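Side-chain contacts in WZI (Escherichia coli, PDB 2YNK), which is an outer membrane beta-barrel lectin that binds carbohydrate and takes part in assembling the group 1 capsule: residues V5-L10 against S63-D68; Y74-Q79 against G118-N123; Q84-T89 against P149-P154; G113-G118 against G124-A129; R167-F172 against Y352-Y357. One frame throughout, in Å; residues are numbered along the deposited sequence.

In the fold
The fold is an antiparallel sheet of eighteen strands closed into a barrel. Interaction 4 pairs two neighbouring barrel strands, and interaction 2 lies about 11 Å from it, centre to centre; the two share Gly118. Interaction 5 joins both: Glu116 of interaction 4 forms a salt bridge with Arg167, and Gln79 NE2 of interaction 2 lies 2.7 Å from Tyr357 OH, a probable hydrogen bond. Interaction 3 lies near the centre of the chain, about 13 Å from interaction 5 and 14 Å from interaction 1 between centres. Interactions 1 and 3 touch through Asp7 and Phe86, and Asn8 and Gln88. Bound dodecane lies against Thr75 and Thr77 of interaction 2 and against Glu116 and Arg126 of interaction 4.

Interaction 1: residues V5-L10 against S63-D68; sequences VNDNDL and SALKAD
Leu65 points its two methyl groups at Asp7 and Leu10. The apolar part of the contact is small. Leu65 CD1 comes 4.3 Å from Leu10 CD2, one methyl against another. The same Leu65 side chain crosses that of Asp7 at a slant. Its CD2 reaches 3.7 Å from Asp7 OD1, and its CD1 lies 3.9 Å from Asp7 CB, CG and OD2 alike. The two methyls thus straddle the carboxylate group. No hydrogen bond links the two segments.

The polar part belongs to Asp7. Its CG stands anti to the backbone N (chi1 -176°), which turns the carboxylate toward the N-H groups at the start of the helix. There OD2 accepts from Leu10 N at 2.9 Å, and the N-H comes from above the carboxylate plane, 39° out of it. The other oxygen, OD1, makes a salt bridge with Arg61 of helix 49-65. Both oxygens of this buried acid are thus engaged, and Arg61 and the helix start would probably favour the ionised form.

Asp7 is the N-cap of helix 8-19, and Leu65 closes helix 49-65. The contact is a capped helix start packed against a helix end, in the part of the chain that precedes the first barrel strand, 69-76.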
# COMPACT_ATOMS: atom_id res chain seq x y z
N VAL A 5 -9.67 -1.41 0.03
CA VAL A 5 -8.43 -0.75 0.46
C VAL A 5 -7.38 -1.77 0.92
O VAL A 5 -7.68 -2.96 1.08
CB VAL A 5 -8.70 0.26 1.61
CG1 VAL A 5 -9.55 1.42 1.10
CG2 VAL A 5 -9.34 -0.42 2.81
N ASN A 6 -6.16 -1.29 1.11
CA ASN A 6 -5.03 -2.14 1.47
C ASN A 6 -5.38 -3.18 2.54
O ASN A 6 -5.54 -2.84 3.70
CB ASN A 6 -3.85 -1.31 2.00
CG ASN A 6 -3.39 -0.25 1.03
OD1 ASN A 6 -4.08 0.09 0.07
ND2 ASN A 6 -2.22 0.30 1.29
N ASP A 7 -5.51 -4.44 2.13
CA ASP A 7 -5.56 -5.57 3.06
C ASP A 7 -4.39 -6.46 2.70
O ASP A 7 -4.11 -6.68 1.53
CB ASP A 7 -6.86 -6.34 2.90
CG ASP A 7 -6.99 -7.47 3.90
OD1 ASP A 7 -6.97 -7.19 5.12
OD2 ASP A 7 -7.14 -8.65 3.48
N ASN A 8 -3.69 -6.97 3.69
CA ASN A 8 -2.43 -7.67 3.43
C ASN A 8 -2.68 -9.14 3.10
O ASN A 8 -2.05 -9.70 2.21
CB ASN A 8 -1.48 -7.52 4.61
CG ASN A 8 -0.13 -8.13 4.35
OD1 ASN A 8 0.52 -7.85 3.34
ND2 ASN A 8 0.33 -8.97 5.27
N ASP A 9 -3.60 -9.76 3.85
CA ASP A 9 -4.01 -11.14 3.59
C ASP A 9 -4.60 -11.31 2.20
O ASP A 9 -4.23 -12.24 1.48
CB ASP A 9 -5.00 -11.62 4.66
CG ASP A 9 -4.32 -12.06 5.95
OD1 ASP A 9 -3.07 -12.06 5.98
OD2 ASP A 9 -5.03 -12.40 6.92
N LEU A 10 -5.49 -10.39 1.81
CA LEU A 10 -6.11 -10.43 0.48
C LEU A 10 -5.07 -10.32 -0.63
O LEU A 10 -5.07 -11.11 -1.59
CB LEU A 10 -7.14 -9.30 0.31
CG LEU A 10 -7.99 -9.36 -0.96
CD1 LEU A 10 -8.88 -10.60 -0.92
CD2 LEU A 10 -8.83 -8.10 -1.15
N SER A 63 -15.94 -10.82 2.20
CA SER A 63 -17.08 -10.88 3.12
C SER A 63 -16.68 -10.41 4.50
O SER A 63 -17.44 -9.71 5.16
CB SER A 63 -17.63 -12.29 3.24
OG SER A 63 -18.40 -12.62 2.10
N ALA A 64 -15.50 -10.81 4.95
CA ALA A 64 -14.97 -10.37 6.23
C ALA A 64 -14.75 -8.85 6.23
O ALA A 64 -15.29 -8.13 7.06
CB ALA A 64 -13.66 -11.09 6.54
N LEU A 65 -13.99 -8.38 5.25
CA LEU A 65 -13.67 -6.97 5.11
C LEU A 65 -14.90 -6.08 5.06
O LEU A 65 -14.96 -5.03 5.72
CB LEU A 65 -12.82 -6.75 3.85
CG LEU A 65 -11.38 -7.27 3.95
CD1 LEU A 65 -10.68 -7.26 2.61
CD2 LEU A 65 -10.63 -6.42 4.96
N LYS A 66 -15.89 -6.49 4.27
CA LYS A 66 -17.07 -5.66 4.03
C LYS A 66 -18.31 -6.09 4.83
O LYS A 66 -19.42 -5.68 4.50
CB LYS A 66 -17.38 -5.61 2.54
CG LYS A 66 -16.28 -4.94 1.73
CD LYS A 66 -16.79 -4.53 0.37
CE LYS A 66 -15.85 -3.54 -0.29
NZ LYS A 66 -16.10 -2.14 0.16
N ALA A 67 -18.12 -6.88 5.88
CA ALA A 67 -19.21 -7.26 6.79
C ALA A 67 -20.00 -6.05 7.27
O ALA A 67 -19.45 -4.97 7.46
CB ALA A 67 -18.65 -8.02 7.99
N ASP A 68 -21.30 -6.25 7.49
CA ASP A 68 -22.20 -5.16 7.89
C ASP A 68 -21.62 -4.29 8.99
O ASP A 68 -21.68 -3.07 8.93
CB ASP A 68 -23.55 -5.73 8.38
CG ASP A 68 -24.42 -6.25 7.24
OD1 ASP A 68 -24.16 -5.89 6.08
OD2 ASP A 68 -25.37 -7.01 7.52

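Interaction 2: residues Y74-Q79 against G118-N123; sequences YTSTDQ and GERISN. With D12 (dodecane), chain H; D12 (dodecane), chain I.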
# COMPACT_ATOMS: atom_id res chain seq x y z
N TYR A 74 -6.01 -3.29 17.85
CA TYR A 74 -4.57 -3.48 17.80
C TYR A 74 -4.00 -3.05 19.14
O TYR A 74 -4.44 -2.06 19.70
CB TYR A 74 -3.97 -2.64 16.69
CG TYR A 74 -2.46 -2.66 16.61
CD1 TYR A 74 -1.80 -3.70 15.96
CD2 TYR A 74 -1.68 -1.64 17.17
CE1 TYR A 74 -0.41 -3.72 15.87
CE2 TYR A 74 -0.30 -1.66 17.08
CZ TYR A 74 0.33 -2.70 16.43
OH TYR A 74 1.70 -2.73 16.33
N THR A 75 -3.04 -3.81 19.66
CA THR A 75 -2.33 -3.45 20.88
C THR A 75 -0.88 -3.90 20.76
O THR A 75 -0.59 -4.89 20.09
CB THR A 75 -2.95 -4.11 22.11
OG1 THR A 75 -2.21 -3.74 23.28
CG2 THR A 75 -2.95 -5.64 21.98
N SER A 76 0.03 -3.18 21.41
CA SER A 76 1.46 -3.50 21.31
C SER A 76 2.30 -2.99 22.47
O SER A 76 1.87 -2.15 23.25
CB SER A 76 2.03 -2.94 20.00
OG SER A 76 1.84 -1.54 19.95
N THR A 77 3.50 -3.53 22.57
CA THR A 77 4.44 -3.13 23.59
C THR A 77 5.10 -1.82 23.16
O THR A 77 5.42 -0.99 24.00
CB THR A 77 5.50 -4.21 23.83
OG1 THR A 77 6.23 -4.46 22.63
CG2 THR A 77 4.86 -5.50 24.30
N ASP A 78 5.31 -1.66 21.86
CA ASP A 78 6.01 -0.49 21.33
C ASP A 78 5.91 -0.48 19.81
O ASP A 78 5.41 -1.43 19.20
CB ASP A 78 7.50 -0.53 21.74
CG ASP A 78 8.17 0.86 21.76
OD1 ASP A 78 7.58 1.87 21.31
OD2 ASP A 78 9.32 0.92 22.24
N GLN A 79 6.40 0.59 19.21
CA GLN A 79 6.53 0.70 17.77
C GLN A 79 7.63 -0.25 17.28
O GLN A 79 8.68 -0.35 17.90
CB GLN A 79 6.91 2.15 17.44
CG GLN A 79 6.82 2.55 15.98
CD GLN A 79 7.04 4.05 15.81
OE1 GLN A 79 7.45 4.75 16.74
NE2 GLN A 79 6.73 4.55 14.61
N GLY A 118 -1.51 5.95 23.00
CA GLY A 118 -0.07 5.95 22.79
C GLY A 118 0.23 6.26 21.34
O GLY A 118 0.71 5.40 20.61
N GLU A 119 -0.08 7.49 20.94
CA GLU A 119 0.12 7.95 19.56
C GLU A 119 1.55 7.74 19.07
O GLU A 119 2.51 8.10 19.76
CB GLU A 119 -0.21 9.44 19.43
CG GLU A 119 -1.69 9.79 19.45
CD GLU A 119 -1.94 11.27 19.21
OE1 GLU A 119 -1.05 12.10 19.56
OE2 GLU A 119 -3.02 11.61 18.68
N ARG A 120 1.67 7.17 17.88
CA ARG A 120 2.94 7.13 17.16
C ARG A 120 2.94 8.29 16.17
O ARG A 120 3.86 9.11 16.16
CB ARG A 120 3.09 5.80 16.42
CG ARG A 120 3.02 4.57 17.31
CD ARG A 120 2.96 3.30 16.47
NE ARG A 120 3.02 2.08 17.28
CZ ARG A 120 2.96 0.85 16.78
NH1 ARG A 120 2.83 0.66 15.48
NH2 ARG A 120 3.02 -0.20 17.59
N ILE A 121 1.89 8.37 15.36
CA ILE A 121 1.70 9.48 14.43
C ILE A 121 0.83 10.53 15.13
O ILE A 121 -0.16 10.19 15.76
CB ILE A 121 1.04 9.00 13.11
CG1 ILE A 121 1.83 7.84 12.51
CG2 ILE A 121 0.94 10.13 12.11
CD1 ILE A 121 1.48 7.53 11.06
N SER A 122 1.21 11.81 15.05
CA SER A 122 0.45 12.88 15.70
C SER A 122 -0.93 13.03 15.12
O SER A 122 -1.19 12.60 13.99
CB SER A 122 1.15 14.23 15.57
OG SER A 122 2.25 14.30 16.46
N ASN A 123 -1.81 13.66 15.89
CA ASN A 123 -3.14 13.95 15.42
C ASN A 123 -3.76 15.08 16.21
O ASN A 123 -3.18 15.56 17.18
CB ASN A 123 -4.01 12.69 15.52
CG ASN A 123 -4.94 12.51 14.34
OD1 ASN A 123 -4.66 12.95 13.22
ND2 ASN A 123 -6.07 11.86 14.58
C1 D12 H . 3.90 -13.23 21.10
C2 D12 H . 2.81 -12.20 20.82
C3 D12 H . 2.31 -11.47 22.07
C4 D12 H . 1.57 -10.17 21.72
C5 D12 H . 1.06 -9.43 22.97
C6 D12 H . 1.45 -7.95 23.02
C7 D12 H . 0.52 -7.18 23.96
C8 D12 H . 1.20 -5.99 24.63
C9 D12 H . 0.21 -4.88 24.99
C10 D12 H . 0.66 -4.06 26.20
C11 D12 H . -0.21 -2.82 26.44
C12 D12 H . -0.54 -2.69 27.91
C1 D12 I . -6.06 -7.99 21.28
C2 D12 I . -6.53 -6.64 20.77
C3 D12 I . -7.02 -5.76 21.92
C4 D12 I . -6.97 -4.27 21.57
C5 D12 I . -7.25 -3.39 22.78
C6 D12 I . -6.79 -1.94 22.59
C7 D12 I . -7.79 -0.93 23.15
C8 D12 I . -7.19 0.48 23.24
C9 D12 I . -8.28 1.55 23.38
C10 D12 I . -7.71 2.97 23.32
C11 D12 I . -7.55 3.58 24.71
C12 D12 I . -8.87 4.10 25.25
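A single nitrogen, Arg120 NH2, is surrounded by three oxygens of segment 74-79. Tyr74 OH accepts a hydrogen bond from it at 3.1 Å. Ser76 OG lies 3.0 Å from the same NH2. Asp78 O is also near NH2, but its angle is too poor for a hydrogen bond. The arginine chain is extended from CG to NE, so the guanidinium reaches well across from its loop. It meets the tyrosine at the ring edge, with the two planes 88° apart. The hydroxyl sits 22° out of the guanidinium plane. Gln79 comes in over a face instead: its CA lies 3.5 Å above the guanidinium plane, toward the rim.

Strand 69-76 is part of the barrel wall. Tyr74 and Ser76 point toward the arginine, while Thr75 and, just after the strand, Thr77 point away. On that far side Thr77 CG2 is 3.7 Å from C8 of one dodecane. Thr75 touches two dodecanes, this one through OG1 and a second through CG2, 3.9 Å from its C2. This is consistent with a membrane-facing outer surface.

Arg120 NE forms a salt bridge with Asp93, whose backbone oxygen also bonds Ser76 OG. Gln79 NE2 is hydrogen-bonded to Tyr357 OH.

Interaction 3: residues Q84-T89 against P149-P154; sequences QGFGQT and PQWWGP
Phe86 drives the edge of its ring onto the face of Trp151, an edge-to-face pair. The ring planes stand 80° apart. The phenyl centroid is 5.0 Å from that of the five-membered ring of the indole. The CD2 corner of Phe86 makes the closest approach, 3.4 Å from Trp151 CD2. Beside it, Phe86 CB sits 3.9 Å from the centroid of the six-membered ring, a CH-pi contact 12° off the normal. One face of the indole is thus covered by both ring edge and CB.

Beyond the phenyl ring the contact thins out: Gly85 C is 4.5 Å from Trp151 CH2. Gly87 is exposed, in a type II turn from Gly85 to Gln88. The turn is closed by Gln88 N to Gly85 O at 2.8 Å, and Gln88 NE2 also donates to Phe86 O at 2.7 Å.

The pair lies inside the barrel. Strand 151-152 pairs with strand 29-30, whose Trp30 meets Phe86 edge to face. Helix 8-19 supplies Arg11 for a cation-pi contact with Phe86.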
# COMPACT_ATOMS: atom_id res chain seq x y z
N GLN A 84 7.44 -0.96 8.19
CA GLN A 84 6.50 -2.05 7.91
C GLN A 84 5.93 -1.96 6.51
O GLN A 84 5.86 -0.89 5.91
CB GLN A 84 5.34 -2.05 8.91
CG GLN A 84 5.77 -2.13 10.35
CD GLN A 84 6.51 -3.40 10.65
OE1 GLN A 84 5.91 -4.47 10.78
NE2 GLN A 84 7.84 -3.29 10.76
N GLY A 85 5.47 -3.09 6.01
CA GLY A 85 5.04 -3.18 4.63
C GLY A 85 3.61 -2.79 4.35
O GLY A 85 2.89 -2.23 5.18
N PHE A 86 3.22 -3.07 3.13
CA PHE A 86 1.86 -2.93 2.67
C PHE A 86 0.89 -3.39 3.73
O PHE A 86 0.94 -4.53 4.21
CB PHE A 86 1.68 -3.74 1.39
CG PHE A 86 0.29 -3.76 0.88
CD1 PHE A 86 -0.59 -4.74 1.30
CD2 PHE A 86 -0.13 -2.82 -0.03
CE1 PHE A 86 -1.88 -4.77 0.84
CE2 PHE A 86 -1.42 -2.85 -0.51
CZ PHE A 86 -2.30 -3.82 -0.07
N GLY A 87 0.02 -2.46 4.12
CA GLY A 87 -1.04 -2.71 5.08
C GLY A 87 -0.61 -2.93 6.52
O GLY A 87 -1.41 -3.38 7.33
N GLN A 88 0.64 -2.62 6.86
CA GLN A 88 1.15 -2.98 8.19
C GLN A 88 1.66 -1.82 9.09
O GLN A 88 2.13 -2.09 10.19
CB GLN A 88 2.22 -4.07 8.03
CG GLN A 88 1.65 -5.43 7.63
CD GLN A 88 2.64 -6.28 6.84
OE1 GLN A 88 3.53 -6.91 7.41
NE2 GLN A 88 2.49 -6.29 5.51
N THR A 89 1.53 -0.56 8.67
CA THR A 89 1.92 0.58 9.53
C THR A 89 0.73 1.02 10.38
O THR A 89 -0.20 1.64 9.88
CB THR A 89 2.43 1.82 8.72
OG1 THR A 89 3.61 1.50 7.96
CG2 THR A 89 2.77 2.98 9.66
N PRO A 149 -6.88 5.19 2.15
CA PRO A 149 -5.49 4.91 1.84
C PRO A 149 -5.31 4.35 0.44
O PRO A 149 -6.22 3.67 -0.10
CB PRO A 149 -5.10 3.85 2.88
CG PRO A 149 -6.38 3.19 3.24
CD PRO A 149 -7.41 4.28 3.18
N GLN A 150 -4.13 4.62 -0.13
CA GLN A 150 -3.76 4.09 -1.45
C GLN A 150 -2.50 3.25 -1.37
O GLN A 150 -1.82 3.22 -0.32
CB GLN A 150 -3.52 5.24 -2.43
CG GLN A 150 -4.75 6.04 -2.81
CD GLN A 150 -4.41 7.48 -3.18
OE1 GLN A 150 -3.91 8.25 -2.35
NE2 GLN A 150 -4.70 7.85 -4.42
N TRP A 151 -2.20 2.57 -2.47
CA TRP A 151 -0.88 2.00 -2.70
C TRP A 151 -0.56 2.05 -4.14
O TRP A 151 -1.31 1.51 -4.96
CB TRP A 151 -0.83 0.57 -2.22
CG TRP A 151 0.55 -0.04 -2.24
CD1 TRP A 151 1.17 -0.70 -3.30
CD2 TRP A 151 1.51 -0.10 -1.14
NE1 TRP A 151 2.41 -1.15 -2.93
CE2 TRP A 151 2.67 -0.82 -1.64
CE3 TRP A 151 1.51 0.36 0.17
CZ2 TRP A 151 3.78 -1.06 -0.85
CZ3 TRP A 151 2.64 0.10 0.96
CH2 TRP A 151 3.74 -0.59 0.46
N TRP A 152 0.55 2.71 -4.48
CA TRP A 152 0.97 2.87 -5.87
C TRP A 152 2.24 2.12 -6.18
O TRP A 152 3.35 2.58 -5.88
CB TRP A 152 1.12 4.34 -6.21
CG TRP A 152 -0.19 5.04 -6.44
CD1 TRP A 152 -1.48 4.57 -6.17
CD2 TRP A 152 -0.38 6.39 -6.96
NE1 TRP A 152 -2.41 5.51 -6.51
CE2 TRP A 152 -1.83 6.61 -6.99
CE3 TRP A 152 0.46 7.40 -7.38
CZ2 TRP A 152 -2.37 7.79 -7.45
CZ3 TRP A 152 -0.09 8.58 -7.84
CH2 TRP A 152 -1.47 8.77 -7.87
N GLY A 153 2.08 0.94 -6.80
CA GLY A 153 3.21 0.18 -7.31
C GLY A 153 3.25 -1.26 -6.84
O GLY A 153 2.45 -1.67 -6.02
N PRO A 154 4.22 -2.03 -7.35
CA PRO A 154 4.28 -3.46 -7.15
C PRO A 154 5.05 -3.89 -5.91
O PRO A 154 5.14 -5.09 -5.63
CB PRO A 154 5.00 -3.94 -8.40
CG PRO A 154 5.94 -2.83 -8.71
CD PRO A 154 5.30 -1.56 -8.23

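Interaction 4: residues G113-G118 against G124-A129; sequences GNVEGG and GSRFNA
The first torsions of Asn128 and Asn114 turn their amides toward each other. Asn128 CG lies between its backbone N and carbonyl carbon (chi1 79°), while Asn114 CG is anti to the carbonyl carbon, beside the N (chi1 -50°). The amide planes are 42° apart. Asn114 ND2 donates to Asn128 OD1 at 3.1 Å, although the position of that oxygen is less certain. OD1 also accepts from Asn130 N. At the other end of the amide, Asn128 ND2 makes a weak hydrogen bond to Glu116 OE2, also 3.1 Å long.

Both segments belong to a hairpin of the barrel, strands 107-116 and 127-138. Asn114 and Asn128 form an antiparallel hydrogen-bonded pair, with Asn114 N to Asn128 O at 2.7 Å and Asn128 N to Asn114 O at 2.8 Å. Val115 and Phe127 form the next, non-hydrogen-bonded pair, and their side chains lie side by side on the opposite face of the sheet. Val115 CG2 sits over the phenyl face, 4.1 Å from its centroid, a CH-pi contact. It also lies 3.9 Å from Arg126 NH1.

Just before the strand, Ser125 OG accepts from Phe127 N in an ST turn. Glu116 OE1 forms a salt bridge with Arg167, and bound dodecane touches Glu116 and Arg126.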
# COMPACT_ATOMS: atom_id res chain seq x y z
N GLY A 113 -14.89 4.57 12.59
CA GLY A 113 -14.45 5.36 13.72
C GLY A 113 -13.29 4.65 14.39
O GLY A 113 -13.30 3.43 14.50
N ASN A 114 -12.29 5.42 14.81
CA ASN A 114 -11.14 4.89 15.56
C ASN A 114 -10.86 5.72 16.82
O ASN A 114 -10.95 6.95 16.80
CB ASN A 114 -9.88 4.91 14.70
CG ASN A 114 -10.07 4.29 13.34
OD1 ASN A 114 -10.36 3.10 13.22
ND2 ASN A 114 -9.89 5.10 12.30
N VAL A 115 -10.50 5.03 17.90
CA VAL A 115 -9.98 5.65 19.11
C VAL A 115 -8.61 5.05 19.38
O VAL A 115 -8.39 3.86 19.15
CB VAL A 115 -10.90 5.41 20.31
CG1 VAL A 115 -10.84 3.96 20.74
CG2 VAL A 115 -10.49 6.32 21.46
N GLU A 116 -7.70 5.88 19.90
CA GLU A 116 -6.29 5.52 19.99
C GLU A 116 -5.62 5.77 21.34
O GLU A 116 -6.04 6.63 22.11
CB GLU A 116 -5.52 6.26 18.90
CG GLU A 116 -5.61 5.59 17.55
CD GLU A 116 -5.25 6.52 16.41
OE1 GLU A 116 -4.67 7.61 16.68
OE2 GLU A 116 -5.54 6.13 15.24
N GLY A 117 -4.55 5.03 21.59
CA GLY A 117 -3.78 5.12 22.81
C GLY A 117 -2.31 5.00 22.50
O GLY A 117 -1.89 4.06 21.84
N GLY A 118 -1.51 5.95 23.00
CA GLY A 118 -0.07 5.95 22.79
C GLY A 118 0.23 6.26 21.34
O GLY A 118 0.71 5.40 20.61
N GLY A 124 -4.94 15.52 15.78
CA GLY A 124 -5.70 16.52 16.52
C GLY A 124 -6.30 15.93 17.78
O GLY A 124 -6.46 16.61 18.78
N SER A 125 -6.59 14.64 17.74
CA SER A 125 -7.45 14.01 18.71
C SER A 125 -7.20 12.54 18.67
O SER A 125 -6.84 12.00 17.62
CB SER A 125 -8.91 14.27 18.33
OG SER A 125 -9.77 13.49 19.11
N ARG A 126 -7.43 11.85 19.78
CA ARG A 126 -7.28 10.40 19.80
C ARG A 126 -8.42 9.69 19.08
O ARG A 126 -8.39 8.48 18.93
CB ARG A 126 -7.16 9.89 21.24
CG ARG A 126 -8.41 10.02 22.09
CD ARG A 126 -8.01 10.13 23.56
NE ARG A 126 -9.15 10.13 24.47
CZ ARG A 126 -9.65 9.04 25.06
NH1 ARG A 126 -9.14 7.83 24.83
NH2 ARG A 126 -10.69 9.18 25.88
N PHE A 127 -9.42 10.45 18.64
CA PHE A 127 -10.53 9.95 17.85
C PHE A 127 -10.33 10.36 16.41
O PHE A 127 -9.95 11.51 16.15
CB PHE A 127 -11.84 10.57 18.31
CG PHE A 127 -12.35 10.05 19.62
CD1 PHE A 127 -13.07 8.86 19.67
CD2 PHE A 127 -12.14 10.76 20.79
CE1 PHE A 127 -13.56 8.38 20.87
CE2 PHE A 127 -12.63 10.29 22.00
CZ PHE A 127 -13.34 9.11 22.04
N ASN A 128 -10.62 9.44 15.47
CA ASN A 128 -10.58 9.79 14.05
C ASN A 128 -11.41 8.88 13.14
O ASN A 128 -11.88 7.81 13.55
CB ASN A 128 -9.13 9.83 13.57
CG ASN A 128 -8.58 8.47 13.30
OD1 ASN A 128 -8.72 7.96 12.21
ND2 ASN A 128 -7.94 7.86 14.29
N ALA A 129 -11.58 9.32 11.90
CA ALA A 129 -12.39 8.60 10.93
C ALA A 129 -11.55 8.14 9.74
O ALA A 129 -11.98 8.26 8.60
CB ALA A 129 -13.53 9.49 10.47

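Interaction 5: residues R167-F172 against Y352-Y357; sequences RPMTGF and YYQQGY
A type I' turn from Gln354 to Tyr357 faces the chain that leads into strand 170-176, with Arg167 CA and Gln354 CA 7.4 Å apart. The Gln354 side chain is extended, its CG anti to the backbone N (chi1 -175°). That carries its amide to Arg167, where NE2 makes a weak 2.7 Å hydrogen bond to Arg167 O. The other amide atom, OE1, lies 3.5 Å from CG of Met169, which is modelled as selenomethionine. OE1 also accepts from Asn203 N. Gln355 OE1 lies 3.1 Å from Arg167 CD, and the amide and guanidinium planes are 74° apart.

A water donates to Gln355 OE1 at 2.7 Å and accepts from Gln354 NE2 at 2.8 Å. It also takes a weak hydrogen bond from Arg167 N, so it bridges the two segments.

Around the contact, Gln355 NE2 bonds Gln204. Arg167, salt-bridged to Glu116, packs on Asn128 and Asn130 of strand 127-138. The short hairpin 353-358 lies against the chain that leads into barrel strand 170-176.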
# COMPACT_ATOMS: atom_id res chain seq x y z
N ARG A 167 -1.11 8.74 7.91
CA ARG A 167 -2.55 8.74 8.07
C ARG A 167 -3.17 9.11 6.74
O ARG A 167 -2.71 10.07 6.10
CB ARG A 167 -2.99 9.71 9.17
CG ARG A 167 -2.34 9.38 10.49
CD ARG A 167 -2.83 10.28 11.61
NE ARG A 167 -3.71 9.54 12.50
CZ ARG A 167 -3.37 9.06 13.68
NH1 ARG A 167 -2.17 9.26 14.20
NH2 ARG A 167 -4.27 8.38 14.37
N PRO A 168 -4.21 8.36 6.31
CA PRO A 168 -4.83 8.63 5.03
C PRO A 168 -5.44 10.03 5.01
O PRO A 168 -5.89 10.51 6.06
CB PRO A 168 -5.90 7.54 4.91
CG PRO A 168 -6.19 7.13 6.31
CD PRO A 168 -4.90 7.29 7.05
N MSE A 169 -5.45 10.66 3.84
CA MSE A 169 -5.83 12.06 3.73
C MSE A 169 -7.21 12.18 3.18
O MSE A 169 -7.65 11.34 2.39
CB MSE A 169 -4.90 12.79 2.78
CG MSE A 169 -3.45 12.59 3.17
SE MSE A 169 -2.32 13.52 1.85
CE MSE A 169 -2.43 12.16 0.42
N THR A 170 -7.88 13.26 3.57
CA THR A 170 -9.25 13.51 3.15
C THR A 170 -9.27 14.05 1.75
O THR A 170 -8.58 15.04 1.45
CB THR A 170 -9.94 14.49 4.10
OG1 THR A 170 -10.27 13.80 5.30
CG2 THR A 170 -11.21 15.04 3.48
N GLY A 171 -10.06 13.41 0.89
CA GLY A 171 -10.13 13.81 -0.51
C GLY A 171 -11.03 12.99 -1.41
O GLY A 171 -11.80 12.13 -0.95
N PHE A 172 -10.94 13.30 -2.70
CA PHE A 172 -11.70 12.64 -3.75
C PHE A 172 -10.80 11.66 -4.49
O PHE A 172 -9.60 11.88 -4.63
CB PHE A 172 -12.26 13.68 -4.72
CG PHE A 172 -13.30 14.57 -4.10
CD1 PHE A 172 -14.64 14.22 -4.12
CD2 PHE A 172 -12.93 15.76 -3.48
CE1 PHE A 172 -15.60 15.02 -3.54
CE2 PHE A 172 -13.89 16.57 -2.90
CZ PHE A 172 -15.23 16.20 -2.94
N TYR A 352 7.91 15.80 1.95
CA TYR A 352 6.86 14.90 1.44
C TYR A 352 6.42 13.96 2.58
O TYR A 352 6.61 12.74 2.52
CB TYR A 352 7.39 14.14 0.22
CG TYR A 352 6.34 13.39 -0.59
CD1 TYR A 352 5.29 14.07 -1.20
CD2 TYR A 352 6.43 12.01 -0.78
CE1 TYR A 352 4.33 13.40 -1.94
CE2 TYR A 352 5.48 11.33 -1.52
CZ TYR A 352 4.43 12.03 -2.10
OH TYR A 352 3.48 11.37 -2.84
N TYR A 353 5.88 14.58 3.64
CA TYR A 353 5.47 13.90 4.87
C TYR A 353 4.23 14.56 5.45
O TYR A 353 4.13 15.78 5.47
CB TYR A 353 6.55 14.02 5.96
CG TYR A 353 7.89 13.42 5.63
CD1 TYR A 353 8.77 14.09 4.80
CD2 TYR A 353 8.29 12.22 6.18
CE1 TYR A 353 10.02 13.58 4.51
CE2 TYR A 353 9.54 11.69 5.89
CZ TYR A 353 10.40 12.37 5.06
OH TYR A 353 11.64 11.86 4.75
N GLN A 354 3.29 13.74 5.94
CA GLN A 354 2.18 14.25 6.73
C GLN A 354 2.40 13.82 8.16
O GLN A 354 2.62 12.63 8.41
CB GLN A 354 0.86 13.70 6.26
CG GLN A 354 -0.32 14.30 7.00
CD GLN A 354 -1.63 13.77 6.53
OE1 GLN A 354 -2.39 14.47 5.88
NE2 GLN A 354 -1.91 12.52 6.85
N GLN A 355 2.34 14.78 9.08
CA GLN A 355 2.55 14.54 10.51
C GLN A 355 3.82 13.75 10.76
O GLN A 355 3.88 12.89 11.63
CB GLN A 355 1.33 13.86 11.11
CG GLN A 355 0.09 14.73 10.95
CD GLN A 355 -1.20 14.02 11.29
OE1 GLN A 355 -1.51 12.97 10.73
NE2 GLN A 355 -1.97 14.62 12.19
N GLY A 356 4.85 14.08 9.98
CA GLY A 356 6.17 13.49 10.15
C GLY A 356 6.32 12.17 9.43
O GLY A 356 7.44 11.69 9.21
N TYR A 357 5.19 11.58 9.05
CA TYR A 357 5.21 10.26 8.46
C TYR A 357 5.14 10.38 6.94
O TYR A 357 4.37 11.18 6.40
CB TYR A 357 4.14 9.38 9.08
CG TYR A 357 4.64 8.76 10.38
CD1 TYR A 357 4.95 9.55 11.48
CD2 TYR A 357 4.86 7.38 10.48
CE1 TYR A 357 5.44 9.00 12.65
CE2 TYR A 357 5.35 6.82 11.64
CZ TYR A 357 5.64 7.64 12.73
OH TYR A 357 6.13 7.09 13.90
O HOH W 1 -0.08 11.81 8.79